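Long-range contacts in cellulase (Bacillus sp. BG-CS10, PDB 5E09), which catalyses, as a halophilic family 5 glycoside hydrolase with carbohydrate-binding modules, the hydrolysis of beta-1,4-glucosidic bonds within cellulose: residues R44-T49 with L316-Y321; G276-T281 with W310-H315; E288-F293 with D325-N330. All coordinates share one frame; numbering follows the deposited sequence.

Interaction 1 (R44-T49 with L316-Y321); sequences RELIKT and LNRETY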
# COMPACT_ATOMS: atom_id res chain seq x y z
N ARG A 44 -19.02 10.05 12.66
CA ARG A 44 -18.42 11.37 12.84
C ARG A 44 -17.03 11.25 13.47
O ARG A 44 -16.10 12.01 13.16
CB ARG A 44 -19.32 12.24 13.72
CG ARG A 44 -18.84 13.67 13.92
CD ARG A 44 -18.91 14.45 12.62
NE ARG A 44 -18.79 15.89 12.84
CZ ARG A 44 -17.63 16.54 12.87
NH1 ARG A 44 -16.50 15.88 12.70
NH2 ARG A 44 -17.61 17.85 13.07
N GLU A 45 -16.89 10.27 14.36
CA GLU A 45 -15.65 10.08 15.10
C GLU A 45 -14.54 9.55 14.21
O GLU A 45 -13.37 9.82 14.46
CB GLU A 45 -15.88 9.14 16.29
CG GLU A 45 -16.82 9.68 17.36
CD GLU A 45 -18.29 9.42 17.06
OE1 GLU A 45 -18.61 8.87 15.98
OE2 GLU A 45 -19.14 9.79 17.90
N LEU A 46 -14.90 8.81 13.16
CA LEU A 46 -13.92 8.35 12.18
C LEU A 46 -13.25 9.54 11.50
O LEU A 46 -12.02 9.67 11.47
CB LEU A 46 -14.58 7.45 11.14
CG LEU A 46 -13.61 6.81 10.15
CD1 LEU A 46 -12.55 6.03 10.89
CD2 LEU A 46 -14.34 5.90 9.17
N ILE A 47 -14.09 10.42 10.95
CA ILE A 47 -13.63 11.63 10.28
C ILE A 47 -12.81 12.50 11.23
O ILE A 47 -11.70 12.96 10.88
CB ILE A 47 -14.82 12.44 9.73
CG1 ILE A 47 -15.75 11.54 8.93
CG2 ILE A 47 -14.33 13.61 8.89
CD1 ILE A 47 -15.09 10.84 7.75
N LYS A 48 -13.35 12.73 12.42
CA LYS A 48 -12.66 13.56 13.40
C LYS A 48 -11.30 12.95 13.76
O LYS A 48 -10.33 13.67 13.96
CB LYS A 48 -13.50 13.74 14.66
CG LYS A 48 -12.72 14.30 15.85
CD LYS A 48 -13.61 14.89 16.92
CE LYS A 48 -12.80 15.22 18.16
NZ LYS A 48 -11.87 14.11 18.53
N THR A 49 -11.24 11.63 13.84
CA THR A 49 -9.99 10.95 14.15
C THR A 49 -8.97 11.19 13.05
O THR A 49 -7.81 11.52 13.32
CB THR A 49 -10.19 9.44 14.32
OG1 THR A 49 -11.19 9.18 15.32
CG2 THR A 49 -8.87 8.78 14.73
N LEU A 316 -6.06 1.99 9.97
CA LEU A 316 -6.76 2.53 11.12
C LEU A 316 -7.83 1.54 11.56
O LEU A 316 -8.69 1.16 10.77
CB LEU A 316 -7.40 3.88 10.81
CG LEU A 316 -8.10 4.57 11.99
CD1 LEU A 316 -7.10 5.18 12.95
CD2 LEU A 316 -9.08 5.62 11.51
N ASN A 317 -7.77 1.10 12.81
CA ASN A 317 -8.84 0.29 13.37
C ASN A 317 -10.06 1.19 13.56
O ASN A 317 -10.06 2.07 14.41
CB ASN A 317 -8.42 -0.38 14.68
CG ASN A 317 -9.45 -1.39 15.19
OD1 ASN A 317 -10.65 -1.23 15.01
ND2 ASN A 317 -8.96 -2.45 15.83
N ARG A 318 -11.09 0.96 12.75
CA ARG A 318 -12.23 1.86 12.72
C ARG A 318 -13.21 1.61 13.85
O ARG A 318 -14.16 2.37 14.04
CB ARG A 318 -12.96 1.74 11.38
CG ARG A 318 -12.07 2.05 10.20
CD ARG A 318 -12.90 2.24 8.97
NE ARG A 318 -12.08 2.44 7.78
CZ ARG A 318 -12.58 2.52 6.55
NH1 ARG A 318 -13.89 2.41 6.37
NH2 ARG A 318 -11.77 2.70 5.52
N GLU A 319 -12.98 0.54 14.60
CA GLU A 319 -13.80 0.27 15.77
C GLU A 319 -13.22 0.97 16.99
O GLU A 319 -13.97 1.51 17.80
CB GLU A 319 -13.92 -1.24 16.00
CG GLU A 319 -14.71 -1.62 17.24
CD GLU A 319 -14.49 -3.07 17.65
OE1 GLU A 319 -14.27 -3.93 16.77
OE2 GLU A 319 -14.55 -3.35 18.87
N THR A 320 -11.89 0.98 17.11
CA THR A 320 -11.24 1.62 18.25
C THR A 320 -10.67 3.00 17.93
O THR A 320 -10.18 3.70 18.82
CB THR A 320 -10.10 0.75 18.79
OG1 THR A 320 -9.00 0.73 17.87
CG2 THR A 320 -10.58 -0.68 19.05
N TYR A 321 -10.71 3.37 16.65
CA TYR A 321 -10.17 4.65 16.19
C TYR A 321 -8.70 4.85 16.56
O TYR A 321 -8.28 5.96 16.88
CB TYR A 321 -11.02 5.81 16.72
CG TYR A 321 -12.47 5.67 16.33
CD1 TYR A 321 -12.87 5.89 15.02
CD2 TYR A 321 -13.43 5.31 17.26
CE1 TYR A 321 -14.19 5.75 14.65
CE2 TYR A 321 -14.76 5.17 16.90
CZ TYR A 321 -15.13 5.39 15.59
OH TYR A 321 -16.45 5.26 15.21

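Interaction 2 (G276-T281 with W310-H315); sequences GFDTST and WDNGQH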
# COMPACT_ATOMS: atom_id res chain seq x y z
N GLY A 276 0.86 -5.96 -1.95
CA GLY A 276 0.75 -7.11 -1.08
C GLY A 276 -0.20 -6.94 0.10
O GLY A 276 -0.72 -7.93 0.63
N PHE A 277 -0.43 -5.69 0.51
CA PHE A 277 -1.36 -5.41 1.60
C PHE A 277 -2.77 -5.92 1.32
O PHE A 277 -3.55 -6.14 2.25
CB PHE A 277 -1.42 -3.90 1.89
CG PHE A 277 -0.20 -3.37 2.60
CD1 PHE A 277 0.82 -4.21 3.01
CD2 PHE A 277 -0.08 -2.01 2.85
CE1 PHE A 277 1.94 -3.72 3.66
CE2 PHE A 277 1.04 -1.51 3.50
CZ PHE A 277 2.05 -2.37 3.90
N ASP A 278 -3.11 -6.12 0.05
CA ASP A 278 -4.41 -6.69 -0.29
C ASP A 278 -4.54 -8.10 0.27
O ASP A 278 -5.60 -8.50 0.76
CB ASP A 278 -4.62 -6.68 -1.80
CG ASP A 278 -4.96 -5.29 -2.33
OD1 ASP A 278 -5.42 -4.45 -1.53
OD2 ASP A 278 -4.75 -5.04 -3.54
N THR A 279 -3.45 -8.86 0.23
CA THR A 279 -3.37 -10.10 0.98
C THR A 279 -3.32 -9.76 2.47
O THR A 279 -4.28 -10.01 3.20
CB THR A 279 -2.12 -10.92 0.59
OG1 THR A 279 -2.09 -11.11 -0.83
CG2 THR A 279 -2.12 -12.27 1.28
N SER A 280 -2.22 -9.17 2.90
CA SER A 280 -2.04 -8.84 4.31
C SER A 280 -0.86 -7.91 4.53
O SER A 280 0.07 -7.85 3.73
CB SER A 280 -1.84 -10.12 5.14
OG SER A 280 -1.40 -9.81 6.45
N THR A 281 -0.89 -7.20 5.64
CA THR A 281 0.22 -6.37 6.06
C THR A 281 1.46 -7.23 6.37
O THR A 281 2.59 -6.79 6.18
CB THR A 281 -0.20 -5.51 7.28
OG1 THR A 281 -0.60 -6.38 8.35
CG2 THR A 281 -1.32 -4.55 6.94
N TRP A 310 -3.82 4.73 0.89
CA TRP A 310 -4.96 3.84 0.70
C TRP A 310 -5.20 3.03 1.97
O TRP A 310 -4.32 2.29 2.41
CB TRP A 310 -4.73 2.89 -0.49
CG TRP A 310 -5.84 1.89 -0.64
CD1 TRP A 310 -5.79 0.55 -0.36
CD2 TRP A 310 -7.17 2.15 -1.08
NE1 TRP A 310 -7.00 -0.03 -0.61
CE2 TRP A 310 -7.88 0.94 -1.06
CE3 TRP A 310 -7.84 3.31 -1.51
CZ2 TRP A 310 -9.21 0.83 -1.44
CZ3 TRP A 310 -9.17 3.21 -1.89
CH2 TRP A 310 -9.84 1.97 -1.85
N ASP A 311 -6.38 3.18 2.55
CA ASP A 311 -6.73 2.49 3.79
C ASP A 311 -8.08 1.80 3.65
O ASP A 311 -9.12 2.45 3.77
CB ASP A 311 -6.75 3.48 4.95
CG ASP A 311 -6.79 2.80 6.33
OD1 ASP A 311 -7.19 1.61 6.42
OD2 ASP A 311 -6.40 3.47 7.32
N ASN A 312 -8.07 0.49 3.41
CA ASN A 312 -9.30 -0.26 3.17
C ASN A 312 -9.95 -0.73 4.47
O ASN A 312 -10.91 -1.49 4.45
CB ASN A 312 -9.03 -1.46 2.26
CG ASN A 312 -8.03 -2.47 2.85
OD1 ASN A 312 -7.78 -2.48 4.06
ND2 ASN A 312 -7.47 -3.32 2.00
N GLY A 313 -9.39 -0.29 5.60
CA GLY A 313 -9.83 -0.74 6.90
C GLY A 313 -8.71 -1.42 7.68
O GLY A 313 -8.86 -1.70 8.88
N GLN A 314 -7.59 -1.66 7.02
CA GLN A 314 -6.50 -2.46 7.59
C GLN A 314 -5.42 -1.64 8.29
O GLN A 314 -4.52 -2.22 8.91
CB GLN A 314 -5.84 -3.30 6.49
CG GLN A 314 -4.91 -2.52 5.57
CD GLN A 314 -4.40 -3.35 4.40
OE1 GLN A 314 -4.25 -2.84 3.28
NE2 GLN A 314 -4.14 -4.63 4.64
N HIS A 315 -5.48 -0.32 8.21
CA HIS A 315 -4.47 0.51 8.87
C HIS A 315 -5.02 1.18 10.12
O HIS A 315 -4.49 0.98 11.22
CB HIS A 315 -3.91 1.55 7.91
CG HIS A 315 -3.13 0.97 6.78
ND1 HIS A 315 -2.22 -0.07 6.95
CD2 HIS A 315 -3.13 1.24 5.45
CE1 HIS A 315 -1.70 -0.38 5.78
NE2 HIS A 315 -2.23 0.40 4.85
O HOH W 1 -4.32 -2.89 0.38
O HOH W 2 -6.79 -6.48 2.80
O HOH W 3 -7.99 -3.21 -1.22
O HOH W 4 -3.55 -6.63 6.95

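Interaction 3 (E288-F293 with D325-N330); sequences EKLKFF and DQEFHN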
# COMPACT_ATOMS: atom_id res chain seq x y z
N GLU A 288 11.54 -3.59 6.41
CA GLU A 288 11.59 -3.31 4.98
C GLU A 288 10.40 -2.44 4.56
O GLU A 288 10.54 -1.52 3.74
CB GLU A 288 11.63 -4.62 4.19
CG GLU A 288 12.81 -5.51 4.55
CD GLU A 288 14.16 -4.80 4.37
OE1 GLU A 288 14.43 -4.28 3.27
OE2 GLU A 288 14.95 -4.77 5.33
N LYS A 289 9.23 -2.72 5.13
CA LYS A 289 8.03 -1.91 4.91
C LYS A 289 8.28 -0.45 5.33
O LYS A 289 8.06 0.49 4.54
CB LYS A 289 6.84 -2.49 5.68
CG LYS A 289 5.60 -1.61 5.67
CD LYS A 289 4.71 -1.89 6.88
CE LYS A 289 4.37 -3.36 6.99
NZ LYS A 289 3.62 -3.65 8.24
N LEU A 290 8.74 -0.28 6.57
CA LEU A 290 9.06 1.05 7.08
C LEU A 290 10.06 1.79 6.19
O LEU A 290 9.86 2.96 5.85
CB LEU A 290 9.62 0.95 8.50
CG LEU A 290 8.70 0.35 9.57
CD1 LEU A 290 9.44 0.20 10.89
CD2 LEU A 290 7.46 1.20 9.74
N LYS A 291 11.14 1.11 5.81
CA LYS A 291 12.13 1.73 4.94
C LYS A 291 11.53 2.16 3.59
O LYS A 291 11.84 3.25 3.07
CB LYS A 291 13.32 0.79 4.73
CG LYS A 291 14.24 0.70 5.96
CD LYS A 291 15.50 -0.11 5.68
CE LYS A 291 15.21 -1.60 5.62
NZ LYS A 291 16.45 -2.41 5.54
N PHE A 292 10.65 1.33 3.05
CA PHE A 292 9.97 1.66 1.80
C PHE A 292 9.20 2.97 1.94
O PHE A 292 9.39 3.90 1.16
CB PHE A 292 9.02 0.55 1.35
CG PHE A 292 8.16 0.93 0.18
CD1 PHE A 292 8.63 0.79 -1.12
CD2 PHE A 292 6.89 1.44 0.37
CE1 PHE A 292 7.84 1.15 -2.21
CE2 PHE A 292 6.10 1.81 -0.71
CZ PHE A 292 6.58 1.66 -2.00
N PHE A 293 8.32 3.03 2.94
CA PHE A 293 7.48 4.22 3.08
C PHE A 293 8.29 5.48 3.41
O PHE A 293 7.97 6.58 2.93
CB PHE A 293 6.39 3.98 4.12
CG PHE A 293 5.24 3.16 3.59
CD1 PHE A 293 4.22 3.75 2.86
CD2 PHE A 293 5.21 1.78 3.78
CE1 PHE A 293 3.16 3.00 2.35
CE2 PHE A 293 4.15 1.02 3.28
CZ PHE A 293 3.13 1.63 2.56
N ASP A 325 -1.08 -0.70 13.50
CA ASP A 325 0.38 -0.73 13.56
C ASP A 325 0.91 0.68 13.84
O ASP A 325 1.14 1.46 12.91
CB ASP A 325 0.95 -1.29 12.25
CG ASP A 325 2.46 -1.47 12.27
OD1 ASP A 325 3.15 -0.75 13.03
OD2 ASP A 325 2.97 -2.32 11.51
N GLN A 326 1.11 0.98 15.12
CA GLN A 326 1.50 2.31 15.55
C GLN A 326 2.88 2.71 15.05
O GLN A 326 3.12 3.88 14.74
CB GLN A 326 1.48 2.40 17.08
CG GLN A 326 1.67 3.80 17.63
CD GLN A 326 0.48 4.70 17.32
OE1 GLN A 326 -0.68 4.30 17.45
NE2 GLN A 326 0.78 5.93 16.90
N GLU A 327 3.78 1.74 14.98
CA GLU A 327 5.13 1.95 14.47
C GLU A 327 5.08 2.48 13.03
O GLU A 327 5.76 3.46 12.68
CB GLU A 327 5.92 0.64 14.55
CG GLU A 327 7.40 0.72 14.20
CD GLU A 327 8.11 -0.61 14.41
OE1 GLU A 327 9.25 -0.61 14.91
OE2 GLU A 327 7.52 -1.66 14.08
N PHE A 328 4.25 1.82 12.23
CA PHE A 328 3.99 2.19 10.83
C PHE A 328 3.53 3.64 10.70
O PHE A 328 4.15 4.45 9.98
CB PHE A 328 2.95 1.21 10.26
CG PHE A 328 2.50 1.52 8.86
CD1 PHE A 328 3.41 1.85 7.87
CD2 PHE A 328 1.16 1.45 8.52
CE1 PHE A 328 2.99 2.12 6.58
CE2 PHE A 328 0.73 1.72 7.23
CZ PHE A 328 1.65 2.05 6.26
N HIS A 329 2.45 3.98 11.40
CA HIS A 329 1.93 5.34 11.29
C HIS A 329 2.89 6.38 11.85
O HIS A 329 2.93 7.51 11.35
CB HIS A 329 0.59 5.49 12.01
CG HIS A 329 0.03 6.87 11.88
ND1 HIS A 329 0.08 7.78 12.91
CD2 HIS A 329 -0.54 7.50 10.83
CE1 HIS A 329 -0.47 8.92 12.50
NE2 HIS A 329 -0.85 8.77 11.25
N ASN A 330 3.65 6.02 12.88
CA ASN A 330 4.67 6.93 13.38
C ASN A 330 5.70 7.21 12.29
O ASN A 330 6.17 8.34 12.16
CB ASN A 330 5.36 6.37 14.63
CG ASN A 330 4.50 6.49 15.88
OD1 ASN A 330 3.37 7.00 15.83
ND2 ASN A 330 5.02 6.02 17.00

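Interaction 1 (R44-T49 with L316-Y321)
Tyr321 and Leu46 share one polar partner: the hydroxyl of Thr43, just ahead of the helix, is hydrogen-bonded both to Tyr321 OH and to the backbone N of Leu46. The phenol is thereby tied to the start of helix 44-52. Glu45 CB sits over one face of its ring, near the rim, in a CH-pi contact 4.2 Å from the ring centroid, and Arg318 O lies over the opposite face, also toward the rim. Farther along the helix, Leu46 CB touches Tyr321 CE1 at 3.9 Å and Thr49 CG2 meets the backbone O of Tyr321 at 3.6 Å. The branches of Leu46 divide their work. CG stands anti to the backbone N (chi1 -175°); of the two methyls it carries, CD1 packs on Leu316 CD2 at 3.5 Å and CD2 on Arg318 CD at 3.9 Å. Arg318 meets Leu46 mainly through the aliphatic part of its chain, while its guanidinium is hydrogen-bonded to Gly24 O and Thr26 OG1. Within 316-321, Asn317 OD1 accepts from Glu319 N at 3.0 Å in an Asx turn. The joint is thus largely apolar between the segments, and its directional bonds run instead to neighbouring residues, which fix how the tyrosine and arginine lie.

Interaction 2 (G276-T281 with W310-H315)
Gln314 and Phe277 cross at about a right angle, the amide plane turned 76° from the ring. In this pose NE2 of Gln314 donates to the backbone O of Phe277 at 2.9 Å, a nearly straight bond (165°) that leaves close to the amide plane, while OE1 rests 3.3 Å from Phe277 CB. Thr281 and Gln314 run past each other in opposite directions, with Thr281 CG2 at 3.6 Å from Gln314 NE2. Both ends of the amide also hold water: water 1 donates to Gln314 OE1 and to Asp278 OD1, and water 4 accepts from Gln314 NE2 and from Thr281 N. His315 lies across Phe277 as well, their planes at 73° in an oblique pair, with Phe277 CD2 at the imidazole edge, 3.7 Å from His315 CE1. One imidazole face carries Gln314 CG over its centre. An alanine at Gln314 would probably leave Phe277 O without its amide donor, deprive waters 1 and 4 of a partner each and take away the CG that packs over that imidazole face. Asp311 OD1 holds the turn, accepting from Gly313 N in an Asx turn and, from the opposite face of the carboxylate plane, from His315 N. Such loops following the seventh and eighth strands belong to the C-terminal rim of a TIM barrel, the end where family 5 enzymes carry their active-site cleft.

Interaction 3 (E288-F293 with D325-N330)
Phe293 and Phe328 provide the aromatic part of the contact, an edge-to-face (T-shaped) pair with centroids 5.0 Å apart and planes at 67°. Phe328 presents its edge, and its CE1 comes within 3.6 Å of Phe293 CD2, above the face of the Phe293 ring but displaced toward its rim. Phe292 CD2 lies over the opposite face of Phe293, again toward its rim.

The aliphatic packing rests on Leu290. Its CD2 touches the backbone at Phe328 CA, 3.8 Å away, and its CD1 lies 3.8 Å from Glu327 CD; the side chains of Leu290 and Glu327 cross at about a right angle. Lys289 adds its CD, 4.1 Å from Phe328 CD1.

The charged component is looser. Lys289 and Asp325 reach toward each other tip to tip in a salt bridge whose NZ to OD2 distance, 3.6 Å, is long. A bend at chi3 (-54°) turns CE of Lys289 out of the extended line of its chain. Gln286 joins the pair, its OE1 bonded to Lys289 NZ and its NE2 to Asp325 OD2, and it reaches Glu327 OE2 too. Asp325 is the N-cap of helix 326-337: its other oxygen, OD1, accepts from Phe328 N at 2.9 Å, so one carboxylate both caps the helix and faces the lysine.

Trp425 and His426 of the strand 425-432, in the X2 module, touch Leu290 and Glu327, so the contact also borders the neighbouring domain. The short helical segments run nearly parallel, at 19° and 10.2 Å between axes, as expected for consecutive outer helices of a TIM barrel, here those that follow its seventh and eighth strands.

In the fold
From the N terminus, helix 44-52, which follows the first barrel strand, is met only much later by 316-321, so interaction 1 spans nearly the whole barrel and brings its end back to its beginning. Interaction 2 closes a far shorter loop within that span, bridging the loop after strand 267-272 and the end of strand 306-311 with the turn that follows. Interaction 3 starts inside both loops and ends beyond them, at 325-330, and so crosses each. Neighbouring contacts meet directly: Phe277 touches Phe293 and His315 meets Phe328, joining interactions 2 and 3, while Leu316 N lies 3.1 Å from Asp311 OD2 between interactions 1 and 2. Together they join the barrel's closing strand, its rim loops and its outer helices.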